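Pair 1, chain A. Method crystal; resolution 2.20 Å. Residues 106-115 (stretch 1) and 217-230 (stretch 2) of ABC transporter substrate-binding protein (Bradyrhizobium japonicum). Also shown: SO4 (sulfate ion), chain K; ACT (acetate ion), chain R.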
# COMPACT_ATOMS: atom_id res chain seq x y z
N SER A 106 -5.77 7.73 -40.97
CA SER A 106 -4.79 6.65 -41.02
C SER A 106 -3.72 6.77 -39.95
O SER A 106 -3.31 7.87 -39.59
CB SER A 106 -4.13 6.60 -42.40
OG SER A 106 -5.09 6.43 -43.42
N SER A 107 -3.28 5.62 -39.45
CA SER A 107 -2.02 5.54 -38.72
C SER A 107 -0.96 5.22 -39.76
O SER A 107 -1.09 4.24 -40.47
CB SER A 107 -2.07 4.44 -37.66
OG SER A 107 -3.00 4.77 -36.64
N VAL A 108 0.06 6.06 -39.86
CA VAL A 108 1.05 5.91 -40.93
C VAL A 108 2.49 5.90 -40.42
O VAL A 108 2.79 6.37 -39.32
CB VAL A 108 0.89 7.02 -42.01
CG1 VAL A 108 -0.42 6.87 -42.77
CG2 VAL A 108 0.99 8.41 -41.38
N LEU A 109 3.38 5.35 -41.24
CA LEU A 109 4.81 5.49 -41.05
C LEU A 109 5.20 6.93 -41.41
O LEU A 109 5.17 7.32 -42.58
CB LEU A 109 5.55 4.48 -41.93
CG LEU A 109 7.09 4.49 -41.93
CD1 LEU A 109 7.61 4.50 -40.51
CD2 LEU A 109 7.68 3.30 -42.71
N ALA A 110 5.55 7.71 -40.39
CA ALA A 110 6.05 9.07 -40.58
C ALA A 110 7.55 9.06 -40.35
O ALA A 110 8.07 8.20 -39.62
CB ALA A 110 5.36 10.06 -39.61
N TYR A 111 8.25 10.00 -40.97
CA TYR A 111 9.70 9.99 -40.96
C TYR A 111 10.25 11.38 -41.25
O TYR A 111 9.61 12.18 -41.92
CB TYR A 111 10.22 8.98 -41.98
CG TYR A 111 9.84 9.32 -43.40
CD1 TYR A 111 8.70 8.78 -43.98
CD2 TYR A 111 10.61 10.19 -44.16
CE1 TYR A 111 8.33 9.09 -45.29
CE2 TYR A 111 10.25 10.52 -45.46
CZ TYR A 111 9.11 9.97 -46.02
OH TYR A 111 8.75 10.30 -47.31
N SER A 112 11.45 11.65 -40.73
CA SER A 112 12.15 12.91 -40.96
C SER A 112 12.84 12.96 -42.33
O SER A 112 13.57 12.03 -42.71
CB SER A 112 13.18 13.11 -39.85
OG SER A 112 14.18 14.05 -40.24
N GLN A 113 12.62 14.04 -43.06
CA GLN A 113 13.29 14.23 -44.34
C GLN A 113 14.73 14.67 -44.18
O GLN A 113 15.53 14.53 -45.11
CB GLN A 113 12.55 15.23 -45.23
CG GLN A 113 11.23 14.71 -45.78
CD GLN A 113 10.33 15.84 -46.24
OE1 GLN A 113 10.57 17.02 -45.92
NE2 GLN A 113 9.29 15.50 -47.00
N LYS A 114 15.07 15.22 -43.02
CA LYS A 114 16.46 15.57 -42.74
C LYS A 114 17.27 14.28 -42.59
O LYS A 114 18.39 14.17 -43.09
CB LYS A 114 16.59 16.44 -41.49
CG LYS A 114 16.46 17.94 -41.76
CD LYS A 114 16.53 18.77 -40.48
CE LYS A 114 16.13 20.23 -40.72
NZ LYS A 114 16.05 21.07 -39.47
N THR A 115 16.69 13.29 -41.93
CA THR A 115 17.35 12.01 -41.75
C THR A 115 17.29 11.18 -43.02
O THR A 115 18.24 10.49 -43.35
CB THR A 115 16.72 11.19 -40.60
OG1 THR A 115 16.58 12.02 -39.44
CG2 THR A 115 17.61 10.00 -40.26
N ALA A 217 8.08 21.77 -40.47
CA ALA A 217 8.92 20.63 -40.13
C ALA A 217 9.31 19.83 -41.37
O ALA A 217 8.46 19.52 -42.21
CB ALA A 217 8.19 19.74 -39.14
N LYS A 218 10.59 19.49 -41.49
CA LYS A 218 11.04 18.68 -42.61
C LYS A 218 10.70 17.21 -42.37
O LYS A 218 11.58 16.40 -42.11
CB LYS A 218 12.54 18.86 -42.86
CG LYS A 218 12.91 20.25 -43.36
CD LYS A 218 11.92 20.72 -44.40
CE LYS A 218 12.39 22.00 -45.09
NZ LYS A 218 12.46 23.17 -44.17
N VAL A 219 9.41 16.89 -42.44
CA VAL A 219 8.96 15.52 -42.21
C VAL A 219 7.87 15.15 -43.21
O VAL A 219 7.29 16.02 -43.86
CB VAL A 219 8.41 15.34 -40.78
CG1 VAL A 219 9.39 15.90 -39.77
CG2 VAL A 219 7.05 16.01 -40.65
N SER A 220 7.60 13.86 -43.34
CA SER A 220 6.59 13.40 -44.27
C SER A 220 6.12 12.01 -43.85
O SER A 220 6.45 11.54 -42.76
CB SER A 220 7.14 13.36 -45.70
OG SER A 220 6.14 13.01 -46.63
N PHE A 221 5.36 11.36 -44.73
CA PHE A 221 4.85 10.03 -44.43
C PHE A 221 4.40 9.34 -45.70
O PHE A 221 4.28 9.97 -46.75
CB PHE A 221 3.68 10.09 -43.43
CG PHE A 221 2.38 10.56 -44.02
CD1 PHE A 221 2.04 11.91 -44.01
CD2 PHE A 221 1.48 9.66 -44.56
CE1 PHE A 221 0.83 12.35 -44.54
CE2 PHE A 221 0.27 10.08 -45.10
CZ PHE A 221 -0.06 11.43 -45.09
N THR A 222 4.15 8.04 -45.59
CA THR A 222 3.62 7.28 -46.71
C THR A 222 2.32 6.63 -46.30
O THR A 222 2.12 6.33 -45.12
CB THR A 222 4.60 6.16 -47.15
OG1 THR A 222 4.02 5.42 -48.23
CG2 THR A 222 4.86 5.22 -45.99
N TYR A 223 1.42 6.43 -47.25
CA TYR A 223 0.21 5.67 -46.97
C TYR A 223 0.49 4.17 -47.12
O TYR A 223 -0.30 3.32 -46.69
CB TYR A 223 -0.96 6.11 -47.85
CG TYR A 223 -1.69 7.35 -47.36
CD1 TYR A 223 -2.40 7.34 -46.16
CD2 TYR A 223 -1.69 8.52 -48.11
CE1 TYR A 223 -3.06 8.47 -45.70
CE2 TYR A 223 -2.36 9.66 -47.67
CZ TYR A 223 -3.04 9.63 -46.47
OH TYR A 223 -3.71 10.76 -46.05
N ASN A 224 1.62 3.83 -47.72
CA ASN A 224 1.94 2.42 -47.91
C ASN A 224 1.93 1.67 -46.58
O ASN A 224 2.63 2.04 -45.64
CB ASN A 224 3.28 2.22 -48.61
CG ASN A 224 3.46 0.80 -49.10
OD1 ASN A 224 2.54 0.20 -49.67
ND2 ASN A 224 4.64 0.23 -48.86
N GLN A 225 1.11 0.62 -46.50
CA GLN A 225 0.97 -0.18 -45.29
C GLN A 225 0.41 0.62 -44.12
O GLN A 225 0.55 0.22 -42.96
CB GLN A 225 2.30 -0.85 -44.88
CG GLN A 225 2.82 -1.86 -45.90
CD GLN A 225 3.67 -2.95 -45.26
OE1 GLN A 225 4.39 -2.70 -44.30
NE2 GLN A 225 3.57 -4.17 -45.79
N GLY A 226 -0.23 1.74 -44.42
CA GLY A 226 -0.91 2.50 -43.39
C GLY A 226 -2.08 1.69 -42.87
O GLY A 226 -2.56 0.78 -43.55
N ILE A 227 -2.53 2.00 -41.66
CA ILE A 227 -3.74 1.38 -41.13
C ILE A 227 -4.92 2.36 -41.26
O ILE A 227 -4.96 3.41 -40.61
CB ILE A 227 -3.56 0.94 -39.66
CG1 ILE A 227 -2.42 -0.07 -39.53
CG2 ILE A 227 -4.86 0.34 -39.15
CD1 ILE A 227 -1.06 0.56 -39.52
N LEU A 228 -5.86 2.01 -42.14
CA LEU A 228 -6.99 2.89 -42.46
C LEU A 228 -8.12 2.68 -41.45
O LEU A 228 -8.63 1.57 -41.29
CB LEU A 228 -7.48 2.63 -43.88
CG LEU A 228 -8.67 3.48 -44.33
CD1 LEU A 228 -8.39 4.98 -44.11
CD2 LEU A 228 -8.97 3.18 -45.77
N GLN A 229 -8.50 3.76 -40.79
CA GLN A 229 -9.47 3.69 -39.70
C GLN A 229 -10.55 4.75 -39.88
O GLN A 229 -10.47 5.57 -40.79
CB GLN A 229 -8.75 3.90 -38.37
CG GLN A 229 -7.68 2.84 -38.11
CD GLN A 229 -6.63 3.33 -37.13
OE1 GLN A 229 -5.48 3.59 -37.50
NE2 GLN A 229 -7.02 3.47 -35.87
N SER A 230 -11.55 4.74 -38.99
CA SER A 230 -12.63 5.71 -39.08
C SER A 230 -13.30 5.97 -37.73
O SER A 230 -13.30 5.11 -36.85
CB SER A 230 -13.70 5.20 -40.05
OG SER A 230 -14.40 4.10 -39.48
S SO4 K . 4.58 6.18 -51.45
O1 SO4 K . 4.84 6.80 -52.74
O2 SO4 K . 3.44 6.83 -50.81
O3 SO4 K . 4.31 4.75 -51.65
O4 SO4 K . 5.77 6.36 -50.62
C ACT R . 13.55 17.75 -37.89
O ACT R . 13.66 16.58 -38.33
OXT ACT R . 12.52 18.37 -38.24
CH3 ACT R . 14.60 18.36 -36.99
O HOH W 1 2.01 4.02 -43.55

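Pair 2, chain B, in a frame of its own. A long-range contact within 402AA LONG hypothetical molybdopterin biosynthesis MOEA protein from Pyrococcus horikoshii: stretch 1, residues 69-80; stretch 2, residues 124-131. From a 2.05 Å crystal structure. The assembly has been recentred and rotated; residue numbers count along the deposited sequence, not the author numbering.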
# COMPACT_ATOMS: atom_id res chain seq x y z
N ALA B 69 -25.12 -32.18 -37.90
CA ALA B 69 -25.21 -33.26 -36.93
C ALA B 69 -26.57 -33.33 -36.24
O ALA B 69 -27.12 -32.32 -35.81
CB ALA B 69 -24.12 -33.11 -35.88
N SER B 70 -27.10 -34.55 -36.14
CA SER B 70 -28.38 -34.79 -35.49
C SER B 70 -28.32 -36.19 -34.88
O SER B 70 -27.50 -37.01 -35.30
CB SER B 70 -29.53 -34.71 -36.50
OG SER B 70 -29.44 -35.73 -37.48
N GLU B 71 -29.17 -36.45 -33.90
CA GLU B 71 -29.19 -37.75 -33.25
C GLU B 71 -29.52 -38.86 -34.25
O GLU B 71 -29.12 -40.01 -34.06
CB GLU B 71 -30.20 -37.76 -32.11
CG GLU B 71 -29.84 -36.81 -30.98
CD GLU B 71 -30.81 -36.88 -29.82
OE1 GLU B 71 -32.01 -36.59 -30.03
OE2 GLU B 71 -30.38 -37.21 -28.69
N ALA B 72 -30.24 -38.50 -35.31
CA ALA B 72 -30.62 -39.46 -36.34
C ALA B 72 -29.48 -39.68 -37.33
O ALA B 72 -29.22 -40.81 -37.76
CB ALA B 72 -31.86 -38.98 -37.07
N SER B 73 -28.80 -38.60 -37.69
CA SER B 73 -27.68 -38.67 -38.62
C SER B 73 -26.47 -37.95 -38.04
O SER B 73 -26.27 -36.75 -38.27
CB SER B 73 -28.07 -38.05 -39.96
OG SER B 73 -28.49 -36.70 -39.79
N PRO B 74 -25.66 -38.66 -37.25
CA PRO B 74 -24.47 -38.06 -36.64
C PRO B 74 -23.38 -37.80 -37.66
O PRO B 74 -23.30 -38.49 -38.67
CB PRO B 74 -24.05 -39.10 -35.61
CG PRO B 74 -24.43 -40.39 -36.29
CD PRO B 74 -25.81 -40.07 -36.84
N VAL B 75 -22.54 -36.81 -37.38
CA VAL B 75 -21.43 -36.49 -38.27
C VAL B 75 -20.23 -37.33 -37.83
O VAL B 75 -20.00 -37.51 -36.63
CB VAL B 75 -21.03 -34.99 -38.19
CG1 VAL B 75 -19.72 -34.76 -38.92
CG2 VAL B 75 -22.13 -34.14 -38.79
N ARG B 76 -19.47 -37.82 -38.79
CA ARG B 76 -18.31 -38.63 -38.48
C ARG B 76 -17.04 -37.85 -38.81
O ARG B 76 -16.86 -37.39 -39.94
CB ARG B 76 -18.34 -39.93 -39.29
CG ARG B 76 -17.35 -40.97 -38.80
CD ARG B 76 -16.76 -41.77 -39.95
NE ARG B 76 -17.75 -42.54 -40.69
CZ ARG B 76 -17.47 -43.25 -41.78
NH1 ARG B 76 -16.23 -43.28 -42.25
NH2 ARG B 76 -18.42 -43.94 -42.40
N LEU B 77 -16.17 -37.70 -37.82
CA LEU B 77 -14.91 -36.98 -38.01
C LEU B 77 -13.74 -37.92 -37.73
O LEU B 77 -13.81 -38.77 -36.85
CB LEU B 77 -14.84 -35.77 -37.08
CG LEU B 77 -15.95 -34.72 -37.18
CD1 LEU B 77 -15.66 -33.59 -36.20
CD2 LEU B 77 -16.04 -34.17 -38.60
N LYS B 78 -12.66 -37.76 -38.50
CA LYS B 78 -11.48 -38.59 -38.32
C LYS B 78 -10.51 -37.91 -37.35
O LYS B 78 -10.18 -36.74 -37.52
CB LYS B 78 -10.80 -38.80 -39.68
CG LYS B 78 -9.68 -39.82 -39.68
CD LYS B 78 -9.09 -39.98 -41.08
CE LYS B 78 -7.94 -40.97 -41.09
NZ LYS B 78 -7.32 -41.09 -42.44
N VAL B 79 -10.08 -38.64 -36.32
CA VAL B 79 -9.14 -38.11 -35.33
C VAL B 79 -7.74 -38.26 -35.89
O VAL B 79 -7.21 -39.36 -35.98
CB VAL B 79 -9.27 -38.86 -34.00
CG1 VAL B 79 -8.31 -38.27 -32.95
CG2 VAL B 79 -10.70 -38.78 -33.51
N ILE B 80 -7.13 -37.14 -36.27
CA ILE B 80 -5.81 -37.19 -36.89
C ILE B 80 -4.62 -36.86 -35.99
O ILE B 80 -3.46 -36.94 -36.42
CB ILE B 80 -5.74 -36.25 -38.09
CG1 ILE B 80 -5.77 -34.80 -37.60
CG2 ILE B 80 -6.94 -36.50 -39.02
CD1 ILE B 80 -5.33 -33.81 -38.65
N ASN B 124 -13.30 -46.81 -34.59
CA ASN B 124 -12.20 -46.96 -35.54
C ASN B 124 -11.37 -45.70 -35.80
O ASN B 124 -11.21 -45.28 -36.95
CB ASN B 124 -12.74 -47.48 -36.89
CG ASN B 124 -13.40 -48.84 -36.77
OD1 ASN B 124 -14.45 -48.98 -36.15
ND2 ASN B 124 -12.79 -49.84 -37.38
N GLY B 125 -10.82 -45.11 -34.74
CA GLY B 125 -10.02 -43.91 -34.91
C GLY B 125 -10.81 -42.74 -35.46
O GLY B 125 -10.26 -41.86 -36.13
N GLU B 126 -12.10 -42.73 -35.18
CA GLU B 126 -12.99 -41.67 -35.63
C GLU B 126 -13.99 -41.40 -34.53
O GLU B 126 -14.08 -42.16 -33.57
CB GLU B 126 -13.74 -42.09 -36.90
CG GLU B 126 -12.82 -42.43 -38.06
CD GLU B 126 -13.51 -42.29 -39.39
OE1 GLU B 126 -13.93 -41.16 -39.72
OE2 GLU B 126 -13.63 -43.31 -40.11
N ILE B 127 -14.74 -40.31 -34.65
CA ILE B 127 -15.73 -40.00 -33.64
C ILE B 127 -17.06 -39.61 -34.27
O ILE B 127 -17.09 -39.08 -35.38
CB ILE B 127 -15.25 -38.86 -32.71
CG1 ILE B 127 -15.00 -37.58 -33.51
CG2 ILE B 127 -13.97 -39.27 -31.98
CD1 ILE B 127 -14.65 -36.37 -32.64
N LEU B 128 -18.15 -39.89 -33.56
CA LEU B 128 -19.48 -39.55 -34.05
C LEU B 128 -20.04 -38.41 -33.21
O LEU B 128 -20.02 -38.46 -31.98
CB LEU B 128 -20.41 -40.77 -33.96
CG LEU B 128 -20.08 -41.97 -34.85
CD1 LEU B 128 -21.06 -43.09 -34.56
CD2 LEU B 128 -20.16 -41.56 -36.31
N ILE B 129 -20.54 -37.39 -33.89
CA ILE B 129 -21.11 -36.21 -33.25
C ILE B 129 -22.59 -36.15 -33.58
O ILE B 129 -22.98 -36.20 -34.75
CB ILE B 129 -20.39 -34.94 -33.75
CG1 ILE B 129 -18.88 -35.07 -33.46
CG2 ILE B 129 -20.96 -33.70 -33.08
CD1 ILE B 129 -18.05 -33.94 -34.00
N TYR B 130 -23.42 -36.03 -32.55
CA TYR B 130 -24.87 -36.02 -32.70
C TYR B 130 -25.51 -34.65 -32.51
O TYR B 130 -26.71 -34.48 -32.75
CB TYR B 130 -25.49 -36.99 -31.69
CG TYR B 130 -24.96 -38.41 -31.79
CD1 TYR B 130 -25.49 -39.30 -32.71
CD2 TYR B 130 -23.90 -38.84 -30.99
CE1 TYR B 130 -24.98 -40.60 -32.84
CE2 TYR B 130 -23.38 -40.13 -31.10
CZ TYR B 130 -23.93 -41.01 -32.03
OH TYR B 130 -23.43 -42.28 -32.16
N LYS B 131 -24.72 -33.68 -32.09
CA LYS B 131 -25.22 -32.33 -31.86
C LYS B 131 -24.23 -31.31 -32.43
O LYS B 131 -23.02 -31.43 -32.25
CB LYS B 131 -25.39 -32.11 -30.36
CG LYS B 131 -26.00 -30.78 -29.96
CD LYS B 131 -26.12 -30.69 -28.45
CE LYS B 131 -26.77 -29.39 -28.01
NZ LYS B 131 -26.87 -29.31 -26.52
O HOH W 2 -8.15 -42.07 -37.72

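The sharpest difference lies at one matched pair of cross-strand neighbours: Ala A110 beside Phe A221 in pair 1 becomes Arg B76 beside Leu B128 in pair 2. In pair 1 the small methyl leaves contact at the base of the aromatic side chain, Ala A110 CB to Phe A221 CB at 4.2 Å, and the ring of Phe A221 (chi1 p) meets Val A108 instead, with Val A108 CG2 3.5 Å from Phe A221 CD2. In pair 2 the long arginine covers the leucine, Arg B76 CG lying 3.8 Å from Leu B128 CD2, and its guanidinium forms a salt bridge with Glu B126, NH1 of Arg B76 to OE2 of Glu B126 at 3.4 Å; the hydrogen bond within it is weak. Glu B126 matches Val A219, so a charged pair occupies a site that pair 1 fills without charge.

The shared framework is two antiparallel strands: in pair 1 the N-to-C directions of the strand through Ser A106 to Ser A112 and the strand that begins at Val A219 differ by 152°, and in pair 2 those of Val B75-Ile B80 and Glu B126-Ile B129 differ by 150°. Fourteen central residues superpose with an RMSD of 0.8 Å. The central rungs of the ladder coincide: Tyr A111 N to Ser A220 O and Ser A220 N to Tyr A111 O, both 3.0 Å, correspond to Leu B77 N to Ile B127 O at 3.0 Å and Ile B127 N to Leu B77 O at 2.8 Å. One step on, Gln A113 N donates to Lys A218 O at 2.7 Å, as Val B79 N does to Gly B125 O at 3.2 Å. At the other end, Thr A222 N reaches Leu A109 O at a long 3.3 Å, whereas Ile B129 N and Val B75 O are 2.8 Å apart and the return bond, Val B75 N to Ile B129 O, is 2.7 Å. In pair 1 the return bond is absent, Leu A109 N and Thr A222 O being 4.2 Å apart, and a water bridges them, accepting from Leu A109 N at 3.0 Å and donating to Thr A222 O at 2.8 Å.

On the face carrying Tyr A111, Ser A220 and Thr A222, a large ring is set against small polar residues: Tyr A111 (chi1 p) has Ser A220 O over one face, and its OH lies 3.8 Å from Ser A220 CB. The matching Leu B77, Ile B127 and Ile B129 share the bulk among aliphatic chains, with Leu B77 CD1 and Ile B129 CD1 at 3.3 Å and Leu B77 CB and Ile B127 CG1 at 4.0 Å. Val B79 extends this packing, its CG2 3.6 Å from Ile B127 CG2; the matched Gln A113 places NE2 3.3 Å from Ser A220 CB.

Tyrosine recurs at Tyr A223 and Tyr B130. Val A108 CG1 approaches Tyr A223 CD1 at 4.0 Å, while the matching Pro B74 presses closer, CB to Tyr B130 CD1 at 3.2 Å.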